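Local coordinates for type IV pilus biogenesis protein PilB (Streptococcus sanguinis, PDB 7B7P) that is a bimodular minor pilin of type IV pili with a direct role in adhesion, probably through its von Willebrand factor A-like module, at residues A[62-66]-A[79-85]. Residues are numbered along the deposited sequence; the frame is centred on the assembly and turned at random.
Sequences KKVMN and SELGTKS
Lys63 reaches across to the 79-85 segment, a turn at chi2 (-48°) folding its chain so that the ammonium meets two acceptors of different kinds. NZ donates to the backbone O of Lys84 at 2.6 Å and forms a salt bridge with Glu80 OE2 at 3.2 Å, approaching that oxygen from above the carboxylate plane. A long, flexible lysine suits this place, since its methylenes also lie obliquely against the glutamate, CD coming 3.1 Å from Glu80 OE2. Glu80 has CG anti to its backbone N (chi1 -173°), and a bend at chi2 brings the carboxylate back to Lys63; CG itself rests against Val64 O. On the same face of the sheet Met65 leans on the backbone of Ser79 and Glu80 with its first methylenes alone, CB and CG; the unbranched chain lets CG come 3.4 Å from Glu80 CA before it bends away.

The two strands form an antiparallel beta hairpin at one border of the pilin module's sheet, with 79-80 outermost and 64-67 paired on its other side with strand 53-57. Met65 and Glu80 are a non-hydrogen-bonded pair, while Asn66 and Ser79 are hydrogen-bonded: Asn66 N gives to Ser79 O at 2.9 Å, and Ser79 N returns a longer bond to Asn66 O. Beyond them, Leu81 N reaches Val64 O at 2.7 Å. Leu81 points toward the neighbouring strand, its CD1 3.6 Å from Asn66 CB and its CB near Val64 CG1. The apolar Val64 and Leu81 suit the side covered by helix 9-27, whose Val23 touches Val64 and whose Tyr22 touches Leu81. Gly82 continues the chain with a positive phi (142°), backbone angles that press the CB position against Leu81 O, and Glu80 OE2 crowds the same place.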
ATOM      1  N   LYS A  62     -34.210 -15.987   9.466  1.00104.59           N
ATOM      2  CA  LYS A  62     -35.502 -15.456   9.874  1.00105.39           C
ATOM      3  C   LYS A  62     -35.388 -14.353  10.908  1.00101.67           C
ATOM      4  O   LYS A  62     -36.415 -13.814  11.339  1.00101.88           O
ATOM      5  CB  LYS A  62     -36.382 -16.589  10.411  1.00107.24           C
ATOM      6  CG  LYS A  62     -36.356 -17.821   9.515  1.00110.24           C
ATOM      7  CD  LYS A  62     -37.652 -18.612   9.533  1.00108.95           C
ATOM      8  CE  LYS A  62     -37.716 -19.540  10.731  1.00109.29           C
ATOM      9  NZ  LYS A  62     -38.995 -20.293  10.755  1.00111.79           N
ATOM     10  N   LYS A  63     -34.173 -13.994  11.309  1.00102.14           N
ATOM     11  CA  LYS A  63     -33.985 -12.966  12.317  1.00102.69           C
ATOM     12  C   LYS A  63     -32.766 -12.117  11.967  1.00100.55           C
ATOM     13  O   LYS A  63     -31.754 -12.631  11.482  1.00 99.27           O
ATOM     14  CB  LYS A  63     -33.855 -13.609  13.705  1.00106.30           C
ATOM     15  CG  LYS A  63     -35.174 -13.743  14.471  1.00110.80           C
ATOM     16  CD  LYS A  63     -35.966 -12.441  14.455  1.00115.01           C
ATOM     17  CE  LYS A  63     -37.469 -12.681  14.445  1.00113.35           C
ATOM     18  NZ  LYS A  63     -38.189 -11.392  14.183  1.00105.71           N
ATOM     19  N   VAL A  64     -32.882 -10.807  12.173  1.00103.70           N
ATOM     20  CA  VAL A  64     -31.743  -9.900  12.058  1.00 98.82           C
ATOM     21  C   VAL A  64     -31.100  -9.818  13.431  1.00 97.28           C
ATOM     22  O   VAL A  64     -31.746  -9.391  14.394  1.00 97.01           O
ATOM     23  CB  VAL A  64     -32.163  -8.499  11.584  1.00 95.07           C
ATOM     24  CG1 VAL A  64     -30.956  -7.546  11.635  1.00 90.93           C
ATOM     25  CG2 VAL A  64     -32.783  -8.539  10.194  1.00 90.28           C
ATOM     26  N   MET A  65     -29.828 -10.206  13.533  1.00 97.47           N
ATOM     27  CA  MET A  65     -29.187 -10.239  14.839  1.00 98.25           C
ATOM     28  C   MET A  65     -27.900  -9.438  14.878  1.00 93.90           C
ATOM     29  O   MET A  65     -27.329  -9.042  13.859  1.00 96.20           O
ATOM     30  CB  MET A  65     -28.941 -11.672  15.312  1.00 97.51           C
ATOM     31  CG  MET A  65     -30.178 -12.170  16.039  1.00101.69           C
ATOM     32  SD  MET A  65     -30.556 -13.881  15.774  1.00113.29           S
ATOM     33  CE  MET A  65     -30.349 -13.882  14.011  1.00106.33           C
ATOM     34  N   ASN A  66     -27.460  -9.226  16.111  1.00 90.32           N
ATOM     35  CA  ASN A  66     -26.427  -8.260  16.450  1.00 91.95           C
ATOM     36  C   ASN A  66     -25.513  -8.924  17.477  1.00 98.65           C
ATOM     37  O   ASN A  66     -25.878  -9.027  18.652  1.00102.26           O
ATOM     38  CB  ASN A  66     -27.072  -6.993  16.990  1.00 85.48           C
ATOM     39  CG  ASN A  66     -26.069  -5.949  17.390  1.00 89.26           C
ATOM     40  OD1 ASN A  66     -24.972  -5.880  16.839  1.00 91.97           O
ATOM     41  ND2 ASN A  66     -26.446  -5.109  18.345  1.00 86.83           N
ATOM     42  N   SER A  79     -28.044 -10.885  20.304  1.00107.85           N
ATOM     43  CA  SER A  79     -29.348 -10.265  20.510  1.00104.97           C
ATOM     44  C   SER A  79     -30.012 -10.005  19.166  1.00106.04           C
ATOM     45  O   SER A  79     -29.355  -9.543  18.228  1.00102.58           O
ATOM     46  CB  SER A  79     -29.222  -8.947  21.282  1.00102.69           C
ATOM     47  OG  SER A  79     -30.425  -8.203  21.205  1.00105.88           O
ATOM     48  N   GLU A  80     -31.316 -10.284  19.077  1.00106.90           N
ATOM     49  CA  GLU A  80     -32.052  -9.957  17.862  1.00103.62           C
ATOM     50  C   GLU A  80     -32.343  -8.465  17.808  1.00102.06           C
ATOM     51  O   GLU A  80     -32.778  -7.872  18.801  1.00103.26           O
ATOM     52  CB  GLU A  80     -33.359 -10.741  17.768  1.00105.94           C
ATOM     53  CG  GLU A  80     -34.044 -10.520  16.426  1.00110.25           C
ATOM     54  CD  GLU A  80     -35.504 -10.044  16.523  1.00112.60           C
ATOM     55  OE1 GLU A  80     -36.121 -10.160  17.605  1.00111.73           O
ATOM     56  OE2 GLU A  80     -36.025  -9.505  15.518  1.00112.78           O
ATOM     57  N   LEU A  81     -32.089  -7.862  16.645  1.00102.09           N
ATOM     58  CA  LEU A  81     -32.424  -6.465  16.391  1.00100.62           C
ATOM     59  C   LEU A  81     -33.848  -6.418  15.856  1.00103.11           C
ATOM     60  O   LEU A  81     -34.117  -6.866  14.736  1.00103.86           O
ATOM     61  CB  LEU A  81     -31.438  -5.843  15.411  1.00 96.88           C
ATOM     62  CG  LEU A  81     -30.227  -5.237  16.114  1.00 91.34           C
ATOM     63  CD1 LEU A  81     -29.215  -4.815  15.094  1.00 85.97           C
ATOM     64  CD2 LEU A  81     -30.653  -4.063  16.966  1.00 89.83           C
ATOM     65  N   GLY A  82     -34.754  -5.891  16.658  1.00105.20           N
ATOM     66  CA  GLY A  82     -36.168  -5.949  16.382  1.00106.68           C
ATOM     67  C   GLY A  82     -36.922  -6.154  17.670  1.00110.61           C
ATOM     68  O   GLY A  82     -36.369  -6.032  18.764  1.00111.86           O
ATOM     69  N   THR A  83     -38.207  -6.475  17.537  1.00112.42           N
ATOM     70  CA  THR A  83     -39.058  -6.626  18.713  1.00113.54           C
ATOM     71  C   THR A  83     -39.962  -7.852  18.690  1.00112.76           C
ATOM     72  O   THR A  83     -40.382  -8.290  19.766  1.00114.60           O
ATOM     73  CB  THR A  83     -39.938  -5.375  18.913  1.00112.92           C
ATOM     74  OG1 THR A  83     -40.677  -5.100  17.713  1.00111.80           O
ATOM     75  CG2 THR A  83     -39.097  -4.155  19.294  1.00101.69           C
ATOM     76  N   LYS A  84     -40.289  -8.429  17.535  1.00111.08           N
ATOM     77  CA  LYS A  84     -41.342  -9.429  17.494  1.00109.38           C
ATOM     78  C   LYS A  84     -41.039 -10.485  16.446  1.00110.63           C
ATOM     79  O   LYS A  84     -40.135 -10.346  15.616  1.00114.26           O
ATOM     80  CB  LYS A  84     -42.711  -8.796  17.209  1.00107.25           C
ATOM     81  CG  LYS A  84     -42.768  -7.998  15.915  1.00111.91           C
ATOM     82  CD  LYS A  84     -44.062  -7.193  15.768  1.00110.41           C
ATOM     83  CE  LYS A  84     -45.214  -8.055  15.261  1.00112.71           C
ATOM     84  NZ  LYS A  84     -44.749  -9.201  14.432  1.00114.97           N
ATOM     85  N   SER A  85     -41.821 -11.558  16.506  1.00114.53           N
ATOM     86  CA  SER A  85     -41.801 -12.577  15.473  1.00115.85           C
ATOM     87  C   SER A  85     -42.203 -11.977  14.133  1.00112.74           C
ATOM     88  O   SER A  85     -42.797 -10.898  14.051  1.00107.77           O
ATOM     89  CB  SER A  85     -42.756 -13.718  15.827  1.00116.44           C
ATOM     90  OG  SER A  85     -44.022 -13.521  15.210  1.00118.28           O
TER